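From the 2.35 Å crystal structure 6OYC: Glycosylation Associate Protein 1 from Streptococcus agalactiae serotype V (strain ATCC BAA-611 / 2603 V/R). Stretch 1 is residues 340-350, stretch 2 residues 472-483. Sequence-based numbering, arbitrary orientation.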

ATOM      1  N   TYR A 340      24.523  22.170  -4.915  1.00 50.64           N
ATOM      2  CA  TYR A 340      24.918  23.511  -5.332  1.00 53.85           C
ATOM      3  C   TYR A 340      25.945  23.466  -6.463  1.00 52.26           C
ATOM      4  O   TYR A 340      25.775  24.123  -7.496  1.00 53.72           O
ATOM      5  N   LYS A 341      26.992  22.652  -6.306  1.00 49.06           N
ATOM      6  CA  LYS A 341      28.065  22.620  -7.299  1.00 50.16           C
ATOM      7  C   LYS A 341      27.560  22.172  -8.668  1.00 55.16           C
ATOM      8  O   LYS A 341      27.859  22.811  -9.686  1.00 57.69           O
ATOM      9  N   VAL A 342      26.799  21.070  -8.722  1.00 51.66           N
ATOM     10  CA  VAL A 342      26.337  20.595 -10.027  1.00 51.88           C
ATOM     11  C   VAL A 342      25.301  21.544 -10.615  1.00 52.76           C
ATOM     12  O   VAL A 342      25.144  21.621 -11.840  1.00 53.89           O
ATOM     13  N   MET A 343      24.595  22.294  -9.767  1.00 51.41           N
ATOM     14  CA  MET A 343      23.511  23.142 -10.245  1.00 53.08           C
ATOM     15  C   MET A 343      24.033  24.443 -10.833  1.00 59.00           C
ATOM     16  O   MET A 343      23.467  24.947 -11.811  1.00 59.29           O
ATOM     17  N   LEU A 344      25.104  25.006 -10.257  1.00 58.24           N
ATOM     18  CA  LEU A 344      25.743  26.154 -10.892  1.00 58.20           C
ATOM     19  C   LEU A 344      26.298  25.776 -12.253  1.00 53.50           C
ATOM     20  O   LEU A 344      26.266  26.579 -13.188  1.00 58.10           O
ATOM     21  N   LYS A 345      26.788  24.549 -12.389  1.00 57.19           N
ATOM     22  CA  LYS A 345      27.282  24.044 -13.661  1.00 58.03           C
ATOM     23  C   LYS A 345      26.175  23.664 -14.638  1.00 62.68           C
ATOM     24  O   LYS A 345      26.490  23.310 -15.782  1.00 62.55           O
ATOM     25  N   ASN A 346      24.898  23.704 -14.231  1.00 61.70           N
ATOM     26  CA  ASN A 346      23.816  23.238 -15.106  1.00 55.98           C
ATOM     27  C   ASN A 346      22.496  23.860 -14.643  1.00 57.98           C
ATOM     28  O   ASN A 346      21.874  23.364 -13.698  1.00 55.10           O
ATOM     29  N   ASN A 347      22.068  24.914 -15.349  1.00 60.27           N
ATOM     30  CA  ASN A 347      20.881  25.693 -15.008  1.00 59.06           C
ATOM     31  C   ASN A 347      19.572  24.938 -15.229  1.00 53.37           C
ATOM     32  O   ASN A 347      18.520  25.421 -14.791  1.00 46.10           O
ATOM     33  N   ASP A 348      19.603  23.785 -15.901  1.00 51.13           N
ATOM     34  CA  ASP A 348      18.392  23.015 -16.146  1.00 54.75           C
ATOM     35  C   ASP A 348      18.066  22.041 -15.014  1.00 51.50           C
ATOM     36  O   ASP A 348      16.932  21.553 -14.939  1.00 48.61           O
ATOM     37  N   ILE A 349      19.022  21.770 -14.122  1.00 50.55           N
ATOM     38  CA  ILE A 349      18.780  20.872 -13.000  1.00 49.39           C
ATOM     39  C   ILE A 349      17.897  21.563 -11.972  1.00 48.10           C
ATOM     40  O   ILE A 349      18.130  22.724 -11.610  1.00 46.77           O
ATOM     41  N   LYS A 350      16.857  20.861 -11.527  1.00 43.58           N
ATOM     42  CA  LYS A 350      16.013  21.277 -10.420  1.00 43.98           C
ATOM     43  C   LYS A 350      15.941  20.130  -9.423  1.00 41.60           C
ATOM     44  O   LYS A 350      16.045  18.962  -9.803  1.00 42.74           O
ATOM     45  N   GLU A 472      30.530  12.258  -4.136  1.00 45.93           N
ATOM     46  CA  GLU A 472      30.469  11.593  -5.428  1.00 47.97           C
ATOM     47  C   GLU A 472      29.172  11.900  -6.191  1.00 46.12           C
ATOM     48  O   GLU A 472      29.101  11.616  -7.393  1.00 44.19           O
ATOM     49  N   LEU A 473      28.154  12.479  -5.533  1.00 42.68           N
ATOM     50  CA  LEU A 473      27.021  13.051  -6.262  1.00 42.73           C
ATOM     51  C   LEU A 473      27.484  14.003  -7.355  1.00 48.45           C
ATOM     52  O   LEU A 473      26.834  14.110  -8.406  1.00 43.23           O
ATOM     53  N   GLU A 474      28.601  14.711  -7.115  1.00 46.97           N
ATOM     54  CA  GLU A 474      29.142  15.643  -8.100  1.00 49.45           C
ATOM     55  C   GLU A 474      29.614  14.932  -9.360  1.00 48.12           C
ATOM     56  O   GLU A 474      29.775  15.581 -10.399  1.00 51.06           O
ATOM     57  N   LYS A 475      29.844  13.624  -9.287  1.00 42.04           N
ATOM     58  CA  LYS A 475      30.116  12.803 -10.459  1.00 46.63           C
ATOM     59  C   LYS A 475      28.866  12.081 -10.947  1.00 52.41           C
ATOM     60  O   LYS A 475      28.591  12.054 -12.151  1.00 50.15           O
ATOM     61  N   ALA A 476      28.078  11.539 -10.011  1.00 49.08           N
ATOM     62  CA  ALA A 476      26.940  10.703 -10.370  1.00 48.79           C
ATOM     63  C   ALA A 476      25.819  11.510 -11.027  1.00 45.68           C
ATOM     64  O   ALA A 476      25.155  11.017 -11.947  1.00 45.69           O
ATOM     65  N   ILE A 477      25.575  12.732 -10.570  1.00 45.09           N
ATOM     66  CA  ILE A 477      24.465  13.515 -11.113  1.00 44.65           C
ATOM     67  C   ILE A 477      24.760  13.886 -12.568  1.00 48.46           C
ATOM     68  O   ILE A 477      23.890  13.681 -13.428  1.00 45.49           O
ATOM     69  N   PRO A 478      25.949  14.411 -12.911  1.00 49.63           N
ATOM     70  CA  PRO A 478      26.234  14.656 -14.340  1.00 47.15           C
ATOM     71  C   PRO A 478      26.210  13.401 -15.184  1.00 50.20           C
ATOM     72  O   PRO A 478      25.767  13.448 -16.337  1.00 53.31           O
ATOM     73  N   TYR A 479      26.660  12.271 -14.627  1.00 47.40           N
ATOM     74  CA  TYR A 479      26.680  11.006 -15.355  1.00 46.92           C
ATOM     75  C   TYR A 479      25.330  10.662 -15.976  1.00 51.32           C
ATOM     76  O   TYR A 479      25.268  10.054 -17.050  1.00 54.47           O
ATOM     77  N   TYR A 480      24.231  10.985 -15.292  1.00 49.45           N
ATOM     78  CA  TYR A 480      22.912  10.673 -15.827  1.00 52.38           C
ATOM     79  C   TYR A 480      22.183  11.891 -16.365  1.00 53.86           C
ATOM     80  O   TYR A 480      21.330  11.741 -17.246  1.00 55.45           O
ATOM     81  N   CYS A 481      22.528  13.085 -15.899  1.00 52.70           N
ATOM     82  CA  CYS A 481      21.798  14.278 -16.298  1.00 55.73           C
ATOM     83  C   CYS A 481      22.331  14.904 -17.571  1.00 62.64           C
ATOM     84  O   CYS A 481      21.545  15.420 -18.374  1.00 67.55           O
ATOM     85  N   GLU A 482      23.642  14.856 -17.788  1.00 61.10           N
ATOM     86  CA  GLU A 482      24.258  15.546 -18.907  1.00 61.23           C
ATOM     87  C   GLU A 482      24.755  14.613 -20.000  1.00 66.18           C
ATOM     88  O   GLU A 482      24.727  14.995 -21.171  1.00 68.14           O
ATOM     89  N   GLN A 483      25.157  13.387 -19.664  1.00 64.06           N
ATOM     90  CA  GLN A 483      25.489  12.383 -20.671  1.00 65.49           C
ATOM     91  C   GLN A 483      24.214  11.599 -20.990  1.00 68.40           C
ATOM     92  O   GLN A 483      23.791  10.729 -20.218  1.00 67.47           O
TER

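Where do the two backbones come closest, and what fills the gap? The helix of stretch 1 crosses the helix of stretch 2 at 38°, with 9.5 Å between the axes at closest approach, and the tightest backbone register pairs Val-342 with Glu-474, whose CA atoms lie 6.0 Å apart. Val-342 is the bump that occupies this narrow place. Its CA-to-CB bond points toward the other stretch, and chi1 in the m well (-43°) presents both methyls to it. CG1 of Val-342 rests 3.7 Å from CA of Glu-474, so it lies against the backbone itself as well as against the side chain, where CG of Glu-474 is 4.1 Å from the same methyl. CG1 of Val-342 also comes within 4.4 Å of CD of Pro-478, so it sits in a shallow hollow bounded by Glu-474 and the proline ring.

What does the other methyl of Val-342 meet? CG2 of Val-342 packs against Ile-477, 4.0 Å from its CG2 atom. Ile-477 points toward stretch 1 in an m, t conformation, and its CG2 branch is a shared knob, because Ile-349 reaches it too: CD1 of Ile-349 lies 4.2 Å from CG2 of Ile-477. Ile-349 also adopts m, t, which extends its CD1 toward the helix from the start of a strand. The valine and the isoleucine thus converge on one methyl from different parts of stretch 1, and all three residues are buried. Cys-481 also points toward stretch 1, but CB of Cys-481 stays 4.5 Å from CD1 of Ile-349, a looser fit.

How is the end near Glu-482 held? The backbones are wider apart here, with 8.6 Å between the CA atoms of Asn-346 and Glu-482, and two polar side chains span the space. Asn-346, with chi1 at t, donates from ND2 to OE2 of Glu-482 at 3.0 Å, and the N-H...O angle of 166° makes the hydrogen bond nearly straight. Glu-482 reaches it with chi1 at m and chi2 fully extended at 180°. The amide's other end works within its own stretch: OD1 of Asn-346 accepts from N of Asp-348 at 3.0 Å, which ties the side chain to the type I turn running from Asn-346 to Ile-349 and helps fix the direction of ND2.

What do the lysines contribute around the valine? Lys-345 points toward stretch 2 and extends past Pro-478, with NZ 4.1 Å from CG of the proline. Its charge is served by a water: NZ of Lys-345 donates to water 1 at 2.8 Å, and that water donates in turn to O of Glu-474 at 2.5 Å, bridging the stretches where the side chains leave room. Lys-341 covers another margin with its aliphatic portion, CD lying 3.3 Å from OE2 of Glu-474. The CA-to-CB bond of that glutamate points sideways, but its m, t side chain brings its end nearer, and it meets the lysine's CD in a packing contact.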

ATOM      1  CB  TYR A 340      25.461  24.276  -4.124  1.00 56.81           C
ATOM      2  CG  TYR A 340      25.698  25.751  -4.372  1.00 61.89           C
ATOM      3  CD1 TYR A 340      24.633  26.624  -4.538  1.00 62.57           C
ATOM      4  CD2 TYR A 340      26.988  26.272  -4.425  1.00 60.67           C
ATOM      5  CE1 TYR A 340      24.842  27.976  -4.765  1.00 64.79           C
ATOM      6  CE2 TYR A 340      27.206  27.623  -4.640  1.00 64.75           C
ATOM      7  CZ  TYR A 340      26.130  28.467  -4.820  1.00 67.66           C
ATOM      8  OH  TYR A 340      26.334  29.806  -5.041  1.00 74.25           O
ATOM      9  CB  LYS A 341      29.197  21.710  -6.822  1.00 51.54           C
ATOM     10  CG  LYS A 341      30.184  22.380  -5.865  1.00 52.45           C
ATOM     11  CD  LYS A 341      31.509  21.634  -5.846  1.00 56.40           C
ATOM     12  CE  LYS A 341      31.918  21.249  -4.421  1.00 65.49           C
ATOM     13  NZ  LYS A 341      32.255  22.417  -3.550  1.00 66.75           N
ATOM     14  CB  VAL A 342      25.789  19.156  -9.946  1.00 54.61           C
ATOM     15  CG1 VAL A 342      26.691  18.269  -9.092  1.00 53.57           C
ATOM     16  CG2 VAL A 342      24.351  19.146  -9.441  1.00 50.10           C
ATOM     17  CB  MET A 343      22.524  23.421  -9.113  1.00 48.86           C
ATOM     18  CG  MET A 343      21.438  22.353  -9.004  1.00 49.48           C
ATOM     19  SD  MET A 343      20.470  22.484  -7.502  1.00 48.82           S
ATOM     20  CE  MET A 343      19.364  23.843  -7.915  1.00 45.99           C
ATOM     21  CB  LEU A 344      26.854  26.717 -10.015  1.00 58.83           C
ATOM     22  CG  LEU A 344      26.513  27.289  -8.646  1.00 62.18           C
ATOM     23  CD1 LEU A 344      27.785  27.296  -7.854  1.00 62.76           C
ATOM     24  CD2 LEU A 344      25.945  28.697  -8.753  1.00 65.22           C
ATOM     25  CB  LYS A 345      28.165  22.816 -13.424  1.00 59.39           C
ATOM     26  CG  LYS A 345      29.579  23.119 -12.972  1.00 61.22           C
ATOM     27  CD  LYS A 345      30.325  21.828 -12.692  1.00 66.22           C
ATOM     28  CE  LYS A 345      30.158  20.833 -13.834  1.00 74.90           C
ATOM     29  NZ  LYS A 345      29.693  19.491 -13.355  1.00 69.91           N
ATOM     30  CB  ASN A 346      23.742  21.725 -15.119  1.00 50.57           C
ATOM     31  CG  ASN A 346      22.806  21.204 -16.186  1.00 53.78           C
ATOM     32  OD1 ASN A 346      21.862  21.883 -16.584  1.00 52.49           O
ATOM     33  ND2 ASN A 346      23.067  19.992 -16.663  1.00 50.97           N
ATOM     34  CB  ASN A 347      20.867  26.992 -15.825  1.00 57.83           C
ATOM     35  CG  ASN A 347      21.434  26.805 -17.225  1.00 66.47           C
ATOM     36  OD1 ASN A 347      20.753  26.305 -18.121  1.00 72.75           O
ATOM     37  ND2 ASN A 347      22.689  27.202 -17.416  1.00 71.12           N
ATOM     38  CB  ASP A 348      18.511  22.268 -17.480  1.00 56.22           C
ATOM     39  CG  ASP A 348      18.398  23.201 -18.684  1.00 58.41           C
ATOM     40  OD1 ASP A 348      17.965  24.358 -18.509  1.00 65.58           O
ATOM     41  OD2 ASP A 348      18.752  22.789 -19.802  1.00 59.76           O
ATOM     42  CB  ILE A 349      20.106  20.427 -12.375  1.00 50.08           C
ATOM     43  CG1 ILE A 349      20.856  19.498 -13.327  1.00 47.36           C
ATOM     44  CG2 ILE A 349      19.860  19.750 -11.046  1.00 45.70           C
ATOM     45  CD1 ILE A 349      22.265  19.218 -12.896  1.00 47.40           C
ATOM     46  CB  LYS A 350      14.619  21.665 -10.906  1.00 46.36           C
ATOM     47  CG  LYS A 350      14.647  22.723 -12.006  1.00 52.03           C
ATOM     48  CD  LYS A 350      13.257  23.257 -12.313  1.00 59.09           C
ATOM     49  CE  LYS A 350      13.297  24.424 -13.296  1.00 63.99           C
ATOM     50  NZ  LYS A 350      11.921  24.847 -13.692  1.00 66.30           N
ATOM     51  CB  GLU A 472      30.655  10.097  -5.204  1.00 47.03           C
ATOM     52  CG  GLU A 472      31.273   9.333  -6.353  1.00 54.64           C
ATOM     53  CD  GLU A 472      31.452   7.860  -6.009  1.00 56.04           C
ATOM     54  OE1 GLU A 472      31.441   7.532  -4.793  1.00 51.86           O
ATOM     55  OE2 GLU A 472      31.582   7.036  -6.947  1.00 58.56           O
ATOM     56  CB  LEU A 473      26.091  13.811  -5.317  1.00 40.71           C
ATOM     57  CG  LEU A 473      25.161  13.007  -4.407  1.00 44.65           C
ATOM     58  CD1 LEU A 473      24.403  13.956  -3.469  1.00 37.83           C
ATOM     59  CD2 LEU A 473      24.222  12.116  -5.219  1.00 36.44           C
ATOM     60  CB  GLU A 474      30.292  16.455  -7.494  1.00 45.79           C
ATOM     61  CG  GLU A 474      29.846  17.569  -6.557  1.00 51.36           C
ATOM     62  CD  GLU A 474      30.971  18.057  -5.657  1.00 55.41           C
ATOM     63  OE1 GLU A 474      30.802  18.062  -4.417  1.00 53.39           O
ATOM     64  OE2 GLU A 474      32.032  18.435  -6.196  1.00 61.01           O
ATOM     65  CB  LYS A 475      31.209  11.779 -10.128  1.00 50.13           C
ATOM     66  CG  LYS A 475      31.646  10.892 -11.279  1.00 57.83           C
ATOM     67  CD  LYS A 475      32.805   9.977 -10.860  1.00 70.83           C
ATOM     68  CE  LYS A 475      33.257   9.040 -11.994  1.00 74.85           C
ATOM     69  NZ  LYS A 475      34.520   8.293 -11.672  1.00 70.77           N
ATOM     70  CB  ALA A 476      26.435   9.970  -9.126  1.00 45.81           C
ATOM     71  CB  ILE A 477      24.163  14.748 -10.242  1.00 41.42           C
ATOM     72  CG1 ILE A 477      23.633  14.313  -8.874  1.00 42.09           C
ATOM     73  CG2 ILE A 477      23.156  15.636 -10.923  1.00 41.16           C
ATOM     74  CD1 ILE A 477      23.327  15.469  -7.925  1.00 41.66           C
ATOM     75  CB  PRO A 478      27.630  15.288 -14.314  1.00 49.09           C
ATOM     76  CG  PRO A 478      27.706  15.941 -12.977  1.00 52.92           C
ATOM     77  CD  PRO A 478      27.001  14.988 -12.053  1.00 47.81           C
ATOM     78  CB  TYR A 479      27.105   9.897 -14.400  1.00 51.10           C
ATOM     79  CG  TYR A 479      27.207   8.523 -15.023  1.00 53.31           C
ATOM     80  CD1 TYR A 479      28.358   8.138 -15.702  1.00 56.36           C
ATOM     81  CD2 TYR A 479      26.169   7.598 -14.913  1.00 50.06           C
ATOM     82  CE1 TYR A 479      28.476   6.879 -16.265  1.00 58.87           C
ATOM     83  CE2 TYR A 479      26.283   6.321 -15.478  1.00 52.98           C
ATOM     84  CZ  TYR A 479      27.445   5.976 -16.154  1.00 58.47           C
ATOM     85  OH  TYR A 479      27.598   4.730 -16.723  1.00 64.27           O
ATOM     86  CB  TYR A 480      22.043   9.972 -14.765  1.00 42.10           C
ATOM     87  CG  TYR A 480      22.291   8.480 -14.720  1.00 40.89           C
ATOM     88  CD1 TYR A 480      22.087   7.700 -15.845  1.00 42.85           C
ATOM     89  CD2 TYR A 480      22.770   7.859 -13.578  1.00 36.87           C
ATOM     90  CE1 TYR A 480      22.333   6.347 -15.831  1.00 44.47           C
ATOM     91  CE2 TYR A 480      23.021   6.494 -13.560  1.00 37.14           C
ATOM     92  CZ  TYR A 480      22.800   5.744 -14.690  1.00 42.20           C
ATOM     93  OH  TYR A 480      23.043   4.381 -14.709  1.00 46.79           O
ATOM     94  CB  CYS A 481      21.834  15.309 -15.171  1.00 50.01           C
ATOM     95  SG  CYS A 481      20.641  14.919 -13.866  1.00 55.01           S
ATOM     96  CB  GLU A 482      25.391  16.436 -18.384  1.00 63.04           C
ATOM     97  CG  GLU A 482      24.904  17.211 -17.142  1.00 61.26           C
ATOM     98  CD  GLU A 482      25.946  18.121 -16.533  1.00 66.68           C
ATOM     99  OE1 GLU A 482      27.111  18.075 -16.984  1.00 73.21           O
ATOM    100  OE2 GLU A 482      25.596  18.886 -15.600  1.00 67.61           O
ATOM    101  CB  GLN A 483      26.618  11.475 -20.185  1.00 65.03           C
ATOM    102  CG  GLN A 483      27.808  12.204 -19.554  1.00 65.20           C
ATOM    103  CD  GLN A 483      28.952  11.260 -19.144  1.00 74.02           C
ATOM    104  OE1 GLN A 483      29.160  10.198 -19.750  1.00 70.68           O
ATOM    105  NE2 GLN A 483      29.694  11.649 -18.104  1.00 71.03           N
TER
HETATM  106  O   HOH W   1      30.204  17.997 -11.028  1.00 51.62           O